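Local structure of mandelate racemase/muconate lactonizing enzyme-like protein (Rubrobacter xylanophilus DSM 9941, 3CYJ) at residues D74-P79 with D111-L116; D32-I37 with Y51-V56. The protein belongs to the enolase superfamily, pairing an N-terminal capping domain with a TIM-barrel-like C-terminal domain, and holds a sodium ion in this model. One frame throughout, in Å; residues are numbered along the deposited sequence.

Contact 1 (D74-P79 with D111-L116)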
loop_
_atom_site.group_PDB
_atom_site.type_symbol
_atom_site.label_atom_id
_atom_site.label_comp_id
_atom_site.label_asym_id
_atom_site.label_seq_id
_atom_site.Cartn_x
_atom_site.Cartn_y
_atom_site.Cartn_z
ATOM N N ASP A 74 11.555 31.916 -32.631
ATOM C CA ASP A 74 10.495 31.725 -33.579
ATOM C C ASP A 74 9.148 32.085 -32.975
ATOM O O ASP A 74 8.663 31.426 -32.030
ATOM C CB ASP A 74 10.486 30.285 -34.066
ATOM C CG ASP A 74 9.286 29.973 -34.952
ATOM O OD1 ASP A 74 8.512 30.910 -35.328
ATOM O OD2 ASP A 74 9.117 28.772 -35.266
ATOM N N ALA A 75 8.525 33.117 -33.558
ATOM C CA ALA A 75 7.217 33.629 -33.135
ATOM C C ALA A 75 6.050 32.656 -33.359
ATOM O O ALA A 75 4.924 32.950 -32.933
ATOM C CB ALA A 75 6.925 34.973 -33.805
ATOM N N LEU A 76 6.294 31.513 -34.001
ATOM C CA LEU A 76 5.224 30.557 -34.248
ATOM C C LEU A 76 5.235 29.369 -33.288
ATOM O O LEU A 76 4.383 28.490 -33.368
ATOM C CB LEU A 76 5.322 30.022 -35.674
ATOM C CG LEU A 76 4.829 30.920 -36.836
ATOM C CD1 LEU A 76 4.654 30.052 -38.111
ATOM C CD2 LEU A 76 3.515 31.688 -36.535
ATOM N N SER A 77 6.206 29.321 -32.376
ATOM C CA SER A 77 6.353 28.148 -31.532
ATOM C C SER A 77 6.515 28.502 -30.048
ATOM O O SER A 77 7.560 28.264 -29.474
ATOM C CB SER A 77 7.556 27.322 -31.988
ATOM O OG SER A 77 7.241 26.669 -33.188
ATOM N N PRO A 78 5.472 29.048 -29.424
ATOM C CA PRO A 78 5.601 29.436 -28.021
ATOM C C PRO A 78 6.113 28.309 -27.094
ATOM O O PRO A 78 6.974 28.567 -26.253
ATOM C CB PRO A 78 4.189 29.908 -27.658
ATOM C CG PRO A 78 3.602 30.344 -29.005
ATOM C CD PRO A 78 4.208 29.497 -30.033
ATOM N N PRO A 79 5.665 27.050 -27.296
ATOM C CA PRO A 79 6.133 26.016 -26.365
ATOM C C PRO A 79 7.651 25.760 -26.405
ATOM O O PRO A 79 8.252 25.456 -25.353
ATOM C CB PRO A 79 5.328 24.770 -26.802
ATOM C CG PRO A 79 4.148 25.281 -27.491
ATOM C CD PRO A 79 4.611 26.528 -28.196
ATOM N N ASP A 111 -0.702 34.708 -27.567
ATOM C CA ASP A 111 -1.433 35.869 -28.113
ATOM C C ASP A 111 -0.759 36.343 -29.409
ATOM O O ASP A 111 -1.391 36.482 -30.462
ATOM C CB ASP A 111 -1.515 37.009 -27.119
ATOM C CG ASP A 111 -2.603 38.064 -27.504
ATOM O OD1 ASP A 111 -3.669 37.693 -28.075
ATOM O OD2 ASP A 111 -2.418 39.264 -27.231
ATOM N N LEU A 112 0.539 36.574 -29.343
ATOM C CA LEU A 112 1.281 36.929 -30.538
ATOM C C LEU A 112 1.116 35.895 -31.665
ATOM O O LEU A 112 0.882 36.275 -32.794
ATOM C CB LEU A 112 2.767 37.173 -30.212
ATOM C CG LEU A 112 3.645 37.573 -31.401
ATOM C CD1 LEU A 112 3.175 38.970 -31.951
ATOM C CD2 LEU A 112 5.204 37.485 -31.071
ATOM N N LYS A 113 1.294 34.602 -31.387
ATOM C CA LYS A 113 1.123 33.613 -32.442
ATOM C C LYS A 113 -0.298 33.717 -33.063
ATOM O O LYS A 113 -0.438 33.712 -34.259
ATOM C CB LYS A 113 1.422 32.185 -31.971
ATOM C CG LYS A 113 1.284 31.098 -33.090
ATOM C CD LYS A 113 1.018 29.670 -32.550
ATOM C CE LYS A 113 1.299 28.561 -33.608
ATOM N NZ LYS A 113 0.639 27.216 -33.298
ATOM N N ALA A 114 -1.324 33.834 -32.239
ATOM C CA ALA A 114 -2.692 33.821 -32.716
ATOM C C ALA A 114 -2.960 35.011 -33.679
ATOM O O ALA A 114 -3.531 34.827 -34.775
ATOM C CB ALA A 114 -3.658 33.836 -31.523
ATOM N N ARG A 115 -2.536 36.202 -33.237
ATOM C CA ARG A 115 -2.501 37.459 -34.013
ATOM C C ARG A 115 -1.744 37.382 -35.343
ATOM O O ARG A 115 -2.280 37.823 -36.354
ATOM C CB ARG A 115 -2.014 38.642 -33.158
ATOM C CG ARG A 115 -3.088 39.068 -32.186
ATOM C CD ARG A 115 -2.595 39.965 -31.070
ATOM N NE ARG A 115 -3.655 40.278 -30.095
ATOM C CZ ARG A 115 -4.653 41.152 -30.292
ATOM N NH1 ARG A 115 -4.780 41.775 -31.453
ATOM N NH2 ARG A 115 -5.549 41.392 -29.342
ATOM N N LEU A 116 -0.559 36.771 -35.359
ATOM C CA LEU A 116 0.179 36.545 -36.612
ATOM C C LEU A 116 -0.594 35.658 -37.570
ATOM O O LEU A 116 -0.417 35.735 -38.796
ATOM C CB LEU A 116 1.560 35.904 -36.376
ATOM C CG LEU A 116 2.657 36.743 -35.718
ATOM C CD1 LEU A 116 3.838 35.818 -35.335
ATOM C CD2 LEU A 116 3.073 37.936 -36.633
HETATM O O HOH W 1 3.232 26.121 -31.671
#

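Contact 2 (D32-I37 with Y51-V56)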
loop_
_atom_site.group_PDB
_atom_site.type_symbol
_atom_site.label_atom_id
_atom_site.label_comp_id
_atom_site.label_asym_id
_atom_site.label_seq_id
_atom_site.Cartn_x
_atom_site.Cartn_y
_atom_site.Cartn_z
ATOM N N ASP A 32 -6.132 44.843 -0.135
ATOM C CA ASP A 32 -6.952 45.978 -0.529
ATOM C C ASP A 32 -6.497 46.508 -1.877
ATOM O O ASP A 32 -6.753 47.657 -2.237
ATOM C CB ASP A 32 -6.989 47.079 0.578
ATOM C CG ASP A 32 -5.627 47.834 0.732
ATOM O OD1 ASP A 32 -4.632 47.493 0.032
ATOM O OD2 ASP A 32 -5.562 48.795 1.563
ATOM N N SER A 33 -5.835 45.647 -2.641
ATOM C CA SER A 33 -5.418 45.984 -4.015
ATOM C C SER A 33 -4.908 44.774 -4.793
ATOM O O SER A 33 -4.645 43.733 -4.222
ATOM C CB SER A 33 -4.327 47.069 -4.027
ATOM O OG SER A 33 -3.102 46.562 -3.575
ATOM N N THR A 34 -4.738 44.951 -6.092
ATOM C CA THR A 34 -4.267 43.898 -7.003
ATOM C C THR A 34 -3.171 44.437 -7.886
ATOM O O THR A 34 -3.304 45.522 -8.421
ATOM C CB THR A 34 -5.395 43.460 -7.990
ATOM O OG1 THR A 34 -6.542 43.051 -7.250
ATOM C CG2 THR A 34 -4.930 42.312 -8.918
ATOM N N THR A 35 -2.115 43.655 -8.082
ATOM C CA THR A 35 -1.079 44.022 -9.013
ATOM C C THR A 35 -1.070 43.068 -10.225
ATOM O O THR A 35 -0.920 41.860 -10.064
ATOM C CB THR A 35 0.286 44.057 -8.329
ATOM O OG1 THR A 35 0.257 45.042 -7.286
ATOM C CG2 THR A 35 1.337 44.406 -9.319
ATOM N N MET A 36 -1.263 43.636 -11.420
ATOM C CA MET A 36 -1.095 42.947 -12.654
ATOM C C MET A 36 0.262 43.223 -13.279
ATOM O O MET A 36 0.674 44.372 -13.421
ATOM C CB MET A 36 -2.222 43.317 -13.630
ATOM C CG MET A 36 -2.193 42.527 -14.941
ATOM S SD MET A 36 -3.199 43.317 -16.291
ATOM C CE MET A 36 -4.778 42.887 -15.728
ATOM N N ILE A 37 0.971 42.173 -13.677
ATOM C CA ILE A 37 2.203 42.387 -14.396
ATOM C C ILE A 37 1.919 42.060 -15.853
ATOM O O ILE A 37 1.364 41.007 -16.136
ATOM C CB ILE A 37 3.391 41.560 -13.816
ATOM C CG1 ILE A 37 3.608 41.892 -12.324
ATOM C CG2 ILE A 37 4.659 41.801 -14.631
ATOM C CD1 ILE A 37 2.687 41.098 -11.362
ATOM N N TYR A 51 -0.510 38.450 -19.142
ATOM C CA TYR A 51 -0.311 39.061 -17.838
ATOM C C TYR A 51 -0.351 38.028 -16.712
ATOM O O TYR A 51 -0.725 36.875 -16.932
ATOM C CB TYR A 51 -1.370 40.142 -17.586
ATOM C CG TYR A 51 -2.807 39.615 -17.683
ATOM C CD1 TYR A 51 -3.441 39.160 -16.556
ATOM C CD2 TYR A 51 -3.518 39.585 -18.921
ATOM C CE1 TYR A 51 -4.720 38.680 -16.597
ATOM C CE2 TYR A 51 -4.840 39.075 -18.983
ATOM C CZ TYR A 51 -5.431 38.628 -17.790
ATOM O OH TYR A 51 -6.721 38.138 -17.714
ATOM N N THR A 52 0.029 38.448 -15.504
ATOM C CA THR A 52 -0.179 37.602 -14.338
ATOM C C THR A 52 -0.553 38.545 -13.220
ATOM O O THR A 52 -0.451 39.764 -13.396
ATOM C CB THR A 52 1.107 36.733 -14.008
ATOM O OG1 THR A 52 0.787 35.720 -13.042
ATOM C CG2 THR A 52 2.308 37.616 -13.542
ATOM N N TYR A 53 -1.050 38.025 -12.105
ATOM C CA TYR A 53 -1.325 38.839 -10.915
ATOM C C TYR A 53 -0.356 38.367 -9.821
ATOM O O TYR A 53 -0.236 37.162 -9.571
ATOM C CB TYR A 53 -2.760 38.654 -10.442
ATOM C CG TYR A 53 -3.769 39.138 -11.451
ATOM C CD1 TYR A 53 -4.055 40.507 -11.568
ATOM C CD2 TYR A 53 -4.425 38.256 -12.297
ATOM C CE1 TYR A 53 -4.956 40.979 -12.489
ATOM C CE2 TYR A 53 -5.356 38.715 -13.233
ATOM C CZ TYR A 53 -5.616 40.092 -13.310
ATOM O OH TYR A 53 -6.533 40.610 -14.188
ATOM N N GLY A 54 0.349 39.288 -9.181
ATOM C CA GLY A 54 1.343 38.866 -8.208
ATOM C C GLY A 54 2.163 40.054 -7.773
ATOM O O GLY A 54 1.686 41.175 -7.859
ATOM N N ASP A 55 3.396 39.810 -7.310
ATOM C CA ASP A 55 4.227 40.893 -6.818
ATOM C C ASP A 55 4.881 41.620 -8.007
ATOM O O ASP A 55 5.187 40.970 -9.042
ATOM C CB ASP A 55 5.283 40.388 -5.826
ATOM C CG ASP A 55 6.042 41.552 -5.150
ATOM O OD1 ASP A 55 5.369 42.387 -4.499
ATOM O OD2 ASP A 55 7.272 41.659 -5.323
ATOM N N VAL A 56 5.113 42.941 -7.859
ATOM C CA VAL A 56 5.827 43.700 -8.883
ATOM C C VAL A 56 7.151 43.025 -9.194
ATOM O O VAL A 56 7.668 43.168 -10.306
ATOM C CB VAL A 56 6.146 45.220 -8.501
ATOM C CG1 VAL A 56 4.917 46.047 -8.521
ATOM C CG2 VAL A 56 6.849 45.361 -7.127
HETATM O O HOH W 2 3.092 44.605 -5.878
#

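Contact 1 (D74-P79 with D111-L116)
A75 and L76 lie against K113 and L116 in the N-terminal domain of this enolase-superfamily chain, where the turn just before helix 78-88 meets the end of helix 97-116. The tight apolar part centres on A75. Its CB is 3.5 Å from L116 CD1 and 4.1 Å from L112 CD2, so the two leucine methyls, one helical turn apart, share a single small methyl; a side chain of this size suits so close an approach. L76 CD2 comes within 4.3 Å of L116 CD1 and is also near K113 CG, its side chain crossing the lysine at about a right angle. A type I turn from D74 to S77 presents these residues, and D74 OD1 braces it as an Asx turn, accepting from L76 N at 2.7 Å from above the carboxylate plane.

The K113 side is the polar one, looser only where carbons of P78 and L76 stand about 4.1 Å off its extended chain. K113 CE lies 3.1 Å from L76 O, though no hydrogen bond joins the segments. K113 NZ bonds chiefly to D123 O of the second subunit. Water 1 donates to L76 O at 3.1 Å and accepts a weak bond from K113 NZ at 3.3 Å.

Contact 2 (D32-I37 with Y51-V56)
I37 and T52 hold each other by two backbone hydrogen bonds, I37 N to T52 O at 2.8 Å and T52 N to I37 O at 3.0 Å. A third, from G54 N to T35 O, extends the pairing just past the end of strand 46-53. Farther out, water 2 links T35 OG1 with V56 N, to which it is the acceptor; the threonine hydroxyl also bonds to T17.

The strands form an antiparallel beta hairpin in the N-terminal domain: I37 and T52 are a hydrogen-bonded pair, M36 and Y53 the adjoining non-hydrogen-bonded one. On the face carrying M36 and Y53, the flexible thioether suits a place across two neighbouring tyrosines. M36 SD lies 4.5 Å from the centroid of the Y51 ring, an oblique Met-aromatic contact, and the bend at chi3 (-76°) puts CE over one face of that ring, offset toward its rim. The same methyl is 3.3 Å from Y53 OH, whose hydrogen bond goes to E326. The T34 side chain crosses that of Y53 obliquely, its CG2, anti to the backbone N, 3.3 Å from Y53 CD1.

On the face of I37 and T52, methyl groups make most of the contacts. T52 CG2 meets I37 CB, while T52 OG1 bonds to T272 O. I37 CD1 lies 3.4 Å from D55 O and also near G54 O. At this margin, T35 CG2 and V56 CG1 touch at 4.0 Å.

Overall arrangement
Both contacts are largely buried and belong to the N-terminal domain, yet they hold different elements: contact 2 pairs two strands of its antiparallel sheet, whereas contact 1 seats a turn on a helix. Their centres lie 24 Å apart, and their nearest atoms, about 8 Å apart, do not touch. Contact 2 is nearer the centre of the chain; its aromatic face packs on helix 320-329, and the Y53 side chain is about 13 Å from the sodium ion. Contact 1 lies farther out, beside the second subunit. Direct backbone hydrogen bonds join the segments of contact 2; contact 1 has none, being mainly aliphatic packing with a water that bonds only weakly to K113. Contact 2 also meets the third subunit, through D55 and V56.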